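Local structure of fervidolysin (Fervidobacterium pennivorans, 1R6V) at residues R98-P110 / T373-P385. The protein is a subtilisin-like serine protease that degrades keratin into peptides, allowing the bacterium to grow on native feathers. The protein carries 1 engineered substitution. Residues are numbered along the deposited sequence; the frame is centred on the assembly and turned at random.
Sequences RELIKPTVVKPNP and TYDYYQGTSMAAP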
loop_
_atom_site.group_PDB
_atom_site.type_symbol
_atom_site.label_atom_id
_atom_site.label_comp_id
_atom_site.label_asym_id
_atom_site.label_seq_id
_atom_site.Cartn_x
_atom_site.Cartn_y
_atom_site.Cartn_z
ATOM N N ARG A 98 -0.577 0.043 -11.597
ATOM C CA ARG A 98 -0.366 1.426 -11.122
ATOM C C ARG A 98 -0.234 2.327 -12.331
ATOM O O ARG A 98 0.185 1.890 -13.396
ATOM C CB ARG A 98 0.931 1.580 -10.324
ATOM C CG ARG A 98 1.139 0.578 -9.226
ATOM C CD ARG A 98 0.278 0.804 -7.999
ATOM N NE ARG A 98 0.512 -0.276 -7.054
ATOM C CZ ARG A 98 -0.269 -0.567 -6.021
ATOM N NH1 ARG A 98 -1.356 0.163 -5.772
ATOM N NH2 ARG A 98 0.005 -1.631 -5.265
ATOM N N GLU A 99 -0.560 3.596 -12.155
ATOM C CA GLU A 99 -0.437 4.535 -13.244
ATOM C C GLU A 99 0.192 5.797 -12.714
ATOM O O GLU A 99 0.046 6.137 -11.543
ATOM C CB GLU A 99 -1.812 4.868 -13.831
ATOM C CG GLU A 99 -2.570 3.642 -14.293
ATOM C CD GLU A 99 -3.919 3.965 -14.908
ATOM O OE1 GLU A 99 -4.770 4.560 -14.211
ATOM O OE2 GLU A 99 -4.127 3.609 -16.092
ATOM N N LEU A 100 0.892 6.489 -13.596
ATOM C CA LEU A 100 1.512 7.747 -13.239
ATOM C C LEU A 100 0.378 8.767 -13.175
ATOM O O LEU A 100 -0.543 8.728 -13.993
ATOM C CB LEU A 100 2.501 8.141 -14.335
ATOM C CG LEU A 100 3.515 9.246 -14.070
ATOM C CD1 LEU A 100 4.566 8.744 -13.115
ATOM C CD2 LEU A 100 4.161 9.660 -15.398
ATOM N N ILE A 101 0.417 9.659 -12.194
ATOM C CA ILE A 101 -0.593 10.709 -12.091
ATOM C C ILE A 101 -0.049 11.784 -13.034
ATOM O O ILE A 101 0.584 12.748 -12.612
ATOM C CB ILE A 101 -0.687 11.222 -10.642
ATOM C CG1 ILE A 101 -1.104 10.066 -9.728
ATOM C CG2 ILE A 101 -1.708 12.358 -10.539
ATOM C CD1 ILE A 101 -1.016 10.387 -8.229
ATOM N N LYS A 102 -0.317 11.588 -14.325
ATOM C CA LYS A 102 0.181 12.434 -15.406
ATOM C C LYS A 102 -0.152 13.920 -15.456
ATOM O O LYS A 102 -1.316 14.314 -15.438
ATOM C CB LYS A 102 -0.213 11.810 -16.755
ATOM C CG LYS A 102 0.481 10.485 -17.085
ATOM C CD LYS A 102 1.861 10.676 -17.724
ATOM C CE LYS A 102 1.772 11.245 -19.138
ATOM N NZ LYS A 102 3.120 11.594 -19.680
ATOM N N PRO A 103 0.885 14.769 -15.549
ATOM C CA PRO A 103 0.639 16.213 -15.617
ATOM C C PRO A 103 0.167 16.573 -17.018
ATOM O O PRO A 103 0.453 15.846 -17.969
ATOM C CB PRO A 103 2.010 16.810 -15.318
ATOM C CG PRO A 103 2.957 15.798 -15.871
ATOM C CD PRO A 103 2.329 14.481 -15.459
ATOM N N THR A 104 -0.559 17.679 -17.150
ATOM C CA THR A 104 -1.025 18.115 -18.463
ATOM C C THR A 104 -0.405 19.471 -18.785
ATOM O O THR A 104 -0.065 20.235 -17.888
ATOM C CB THR A 104 -2.561 18.221 -18.520
ATOM O OG1 THR A 104 -3.028 19.079 -17.475
ATOM C CG2 THR A 104 -3.190 16.847 -18.353
ATOM N N VAL A 105 -0.241 19.763 -20.066
ATOM C CA VAL A 105 0.355 21.019 -20.470
ATOM C C VAL A 105 -0.634 22.176 -20.417
ATOM O O VAL A 105 -1.833 21.998 -20.673
ATOM C CB VAL A 105 0.936 20.909 -21.898
ATOM C CG1 VAL A 105 1.412 22.282 -22.397
ATOM C CG2 VAL A 105 2.101 19.927 -21.897
ATOM N N VAL A 106 -0.138 23.348 -20.025
ATOM C CA VAL A 106 -0.960 24.551 -20.003
ATOM C C VAL A 106 -0.146 25.686 -20.607
ATOM O O VAL A 106 1.073 25.578 -20.779
ATOM C CB VAL A 106 -1.446 24.960 -18.575
ATOM C CG1 VAL A 106 -2.267 23.830 -17.960
ATOM C CG2 VAL A 106 -0.262 25.347 -17.683
ATOM N N LYS A 107 -0.826 26.777 -20.951
ATOM C CA LYS A 107 -0.150 27.926 -21.537
ATOM C C LYS A 107 0.404 28.852 -20.475
ATOM O O LYS A 107 -0.071 28.866 -19.340
ATOM C CB LYS A 107 -1.128 28.733 -22.395
ATOM C CG LYS A 107 -1.674 28.002 -23.595
ATOM C CD LYS A 107 -0.611 27.752 -24.644
ATOM C CE LYS A 107 -1.235 27.114 -25.883
ATOM N NZ LYS A 107 -0.240 26.856 -26.954
ATOM N N PRO A 108 1.431 29.631 -20.823
ATOM C CA PRO A 108 1.967 30.548 -19.819
ATOM C C PRO A 108 0.886 31.551 -19.455
ATOM O O PRO A 108 -0.034 31.804 -20.240
ATOM C CB PRO A 108 3.156 31.205 -20.528
ATOM C CG PRO A 108 2.890 30.959 -22.008
ATOM C CD PRO A 108 2.292 29.583 -22.017
ATOM N N ASN A 109 0.992 32.105 -18.255
ATOM C CA ASN A 109 0.029 33.086 -17.786
ATOM C C ASN A 109 0.753 34.226 -17.067
ATOM O O ASN A 109 1.107 34.112 -15.900
ATOM C CB ASN A 109 -0.985 32.416 -16.857
ATOM C CG ASN A 109 -1.973 33.399 -16.275
ATOM O OD1 ASN A 109 -2.037 34.547 -16.710
ATOM N ND2 ASN A 109 -2.758 32.954 -15.295
ATOM N N PRO A 110 0.974 35.351 -17.767
ATOM C CA PRO A 110 1.657 36.521 -17.204
ATOM C C PRO A 110 0.995 37.144 -15.973
ATOM O O PRO A 110 1.631 37.914 -15.254
ATOM C CB PRO A 110 1.694 37.488 -18.384
ATOM C CG PRO A 110 0.429 37.179 -19.102
ATOM C CD PRO A 110 0.471 35.655 -19.118
ATOM N N THR A 373 15.237 23.037 -22.919
ATOM C CA THR A 373 13.808 22.947 -23.225
ATOM C C THR A 373 12.978 23.005 -21.952
ATOM O O THR A 373 13.324 22.379 -20.958
ATOM C CB THR A 373 13.497 21.643 -23.960
ATOM O OG1 THR A 373 14.168 20.554 -23.299
ATOM C CG2 THR A 373 13.993 21.728 -25.416
ATOM N N TYR A 374 11.875 23.744 -22.000
ATOM C CA TYR A 374 11.013 23.914 -20.833
ATOM C C TYR A 374 9.560 23.841 -21.234
ATOM O O TYR A 374 9.230 23.995 -22.404
ATOM C CB TYR A 374 11.236 25.299 -20.214
ATOM C CG TYR A 374 12.642 25.529 -19.735
ATOM C CD1 TYR A 374 13.665 25.856 -20.625
ATOM C CD2 TYR A 374 12.961 25.355 -18.388
ATOM C CE1 TYR A 374 14.975 25.991 -20.186
ATOM C CE2 TYR A 374 14.257 25.486 -17.937
ATOM C CZ TYR A 374 15.263 25.798 -18.837
ATOM O OH TYR A 374 16.552 25.882 -18.384
ATOM N N ASP A 375 8.692 23.614 -20.257
ATOM C CA ASP A 375 7.262 23.603 -20.532
ATOM C C ASP A 375 6.509 23.890 -19.252
ATOM O O ASP A 375 7.035 23.718 -18.143
ATOM C CB ASP A 375 6.780 22.261 -21.123
ATOM C CG ASP A 375 5.629 22.447 -22.115
ATOM O OD1 ASP A 375 5.013 23.541 -22.099
ATOM O OD2 ASP A 375 5.344 21.501 -22.899
ATOM N N TYR A 376 5.271 24.325 -19.420
ATOM C CA TYR A 376 4.389 24.649 -18.306
ATOM C C TYR A 376 3.407 23.496 -18.102
ATOM O O TYR A 376 2.659 23.147 -19.011
ATOM C CB TYR A 376 3.581 25.924 -18.594
ATOM C CG TYR A 376 4.408 27.150 -18.902
ATOM C CD1 TYR A 376 4.931 27.338 -20.174
ATOM C CD2 TYR A 376 4.663 28.117 -17.932
ATOM C CE1 TYR A 376 5.685 28.449 -20.486
ATOM C CE2 TYR A 376 5.432 29.252 -18.240
ATOM C CZ TYR A 376 5.934 29.397 -19.525
ATOM O OH TYR A 376 6.707 30.478 -19.871
ATOM N N TYR A 377 3.399 22.927 -16.902
ATOM C CA TYR A 377 2.513 21.818 -16.582
ATOM C C TYR A 377 1.569 22.162 -15.435
ATOM O O TYR A 377 1.785 23.117 -14.680
ATOM C CB TYR A 377 3.316 20.585 -16.143
ATOM C CG TYR A 377 4.085 19.858 -17.224
ATOM C CD1 TYR A 377 3.986 20.225 -18.565
ATOM C CD2 TYR A 377 4.893 18.773 -16.893
ATOM C CE1 TYR A 377 4.676 19.523 -19.564
ATOM C CE2 TYR A 377 5.590 18.067 -17.870
ATOM C CZ TYR A 377 5.480 18.442 -19.202
ATOM O OH TYR A 377 6.180 17.746 -20.174
ATOM N N GLN A 378 0.536 21.342 -15.299
ATOM C CA GLN A 378 -0.424 21.481 -14.223
ATOM C C GLN A 378 -0.718 20.073 -13.719
ATOM O O GLN A 378 -0.630 19.106 -14.476
ATOM C CB GLN A 378 -1.694 22.140 -14.755
ATOM C CG GLN A 378 -2.930 21.924 -13.942
ATOM C CD GLN A 378 -4.185 22.108 -14.798
ATOM O OE1 GLN A 378 -4.421 23.182 -15.336
ATOM N NE2 GLN A 378 -4.984 21.052 -14.927
ATOM N N GLY A 379 -1.030 19.955 -12.436
ATOM C CA GLY A 379 -1.359 18.658 -11.889
ATOM C C GLY A 379 -0.822 18.489 -10.488
ATOM O O GLY A 379 0.039 19.253 -10.045
ATOM N N THR A 380 -1.338 17.489 -9.787
ATOM C CA THR A 380 -0.860 17.239 -8.441
ATOM C C THR A 380 0.609 16.810 -8.526
ATOM O O THR A 380 1.375 16.974 -7.572
ATOM C CB THR A 380 -1.708 16.159 -7.747
ATOM O OG1 THR A 380 -3.100 16.490 -7.884
ATOM C CG2 THR A 380 -1.382 16.121 -6.279
ATOM N N SER A 381 1.025 16.303 -9.685
ATOM C CA SER A 381 2.420 15.882 -9.830
ATOM C C SER A 381 3.343 17.106 -9.918
ATOM O O SER A 381 4.569 17.000 -9.785
ATOM C CB SER A 381 2.593 14.989 -11.066
ATOM O OG SER A 381 2.421 15.717 -12.265
ATOM N N MET A 382 2.753 18.276 -10.158
ATOM C CA MET A 382 3.528 19.508 -10.220
ATOM C C MET A 382 3.584 20.135 -8.815
ATOM O O MET A 382 4.472 20.933 -8.510
ATOM C CB MET A 382 2.891 20.496 -11.215
ATOM C CG MET A 382 3.429 20.384 -12.639
ATOM S SD MET A 382 3.247 18.686 -13.287
ATOM C CE MET A 382 1.593 18.342 -12.733
ATOM N N ALA A 383 2.632 19.767 -7.968
ATOM C CA ALA A 383 2.581 20.300 -6.605
ATOM C C ALA A 383 3.534 19.549 -5.678
ATOM O O ALA A 383 4.282 20.147 -4.899
ATOM C CB ALA A 383 1.146 20.196 -6.060
ATOM N N ALA A 384 3.504 18.227 -5.757
ATOM C CA ALA A 384 4.362 17.429 -4.884
ATOM C C ALA A 384 5.841 17.830 -4.894
ATOM O O ALA A 384 6.467 17.894 -3.841
ATOM C CB ALA A 384 4.201 15.919 -5.218
ATOM N N PRO A 385 6.432 18.082 -6.074
ATOM C CA PRO A 385 7.844 18.468 -6.084
ATOM C C PRO A 385 8.136 19.745 -5.302
ATOM O O PRO A 385 9.251 19.931 -4.811
ATOM C CB PRO A 385 8.180 18.609 -7.572
ATOM C CG PRO A 385 6.855 18.650 -8.262
ATOM C CD PRO A 385 5.954 17.795 -7.441
HETATM O O HOH W 1 -0.348 15.586 -12.158
HETATM O O HOH W 2 -4.128 17.803 -14.983
HETATM O O HOH W 3 3.078 25.368 -22.755
#
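Pro-108 lies over one face of the Tyr-376 ring. Its CB sits 3.8 Å from the ring centroid, 24° off the ring normal, in a CH-pi contact offset toward the rim at CZ. CG of Tyr-376 stands anti to its carbonyl carbon (chi1 -57°), which carries the ring out beneath the proline, where OH bonds Glu-134. At Tyr-376 an alanine would remove the ring and is likely to leave Pro-108 CB without its aromatic face and Glu-134 without this hydroxyl. The Val-106 side chain crosses that of Gln-378 at about a right angle, with CG1 3.5 Å from Gln-378 OE1. Val-106 N donates to Tyr-376 O at 3.0 Å, from 36° out of the carbonyl plane. Thr-104 and Gln-378 form an antiparallel hydrogen-bonded pair, their side chains side by side and pointing the same way. Strand 104-105 edges the sheet of strands 374-378 and 347-350. The Tyr-377 ring is met obliquely by Pro-103 CG, 3.7 Å from CD2, and by Val-105 CG2, 3.5 Å from CE1. Pro-103 CB lies 3.3 Å from Ser-381 OG. Water 1 links Ile-101 O to Ser-381 N. A segment assigned to the propeptide crosses Ser-381, the probable charge-relay serine, consistent with a subtilase active-site cleft covered in the zymogen.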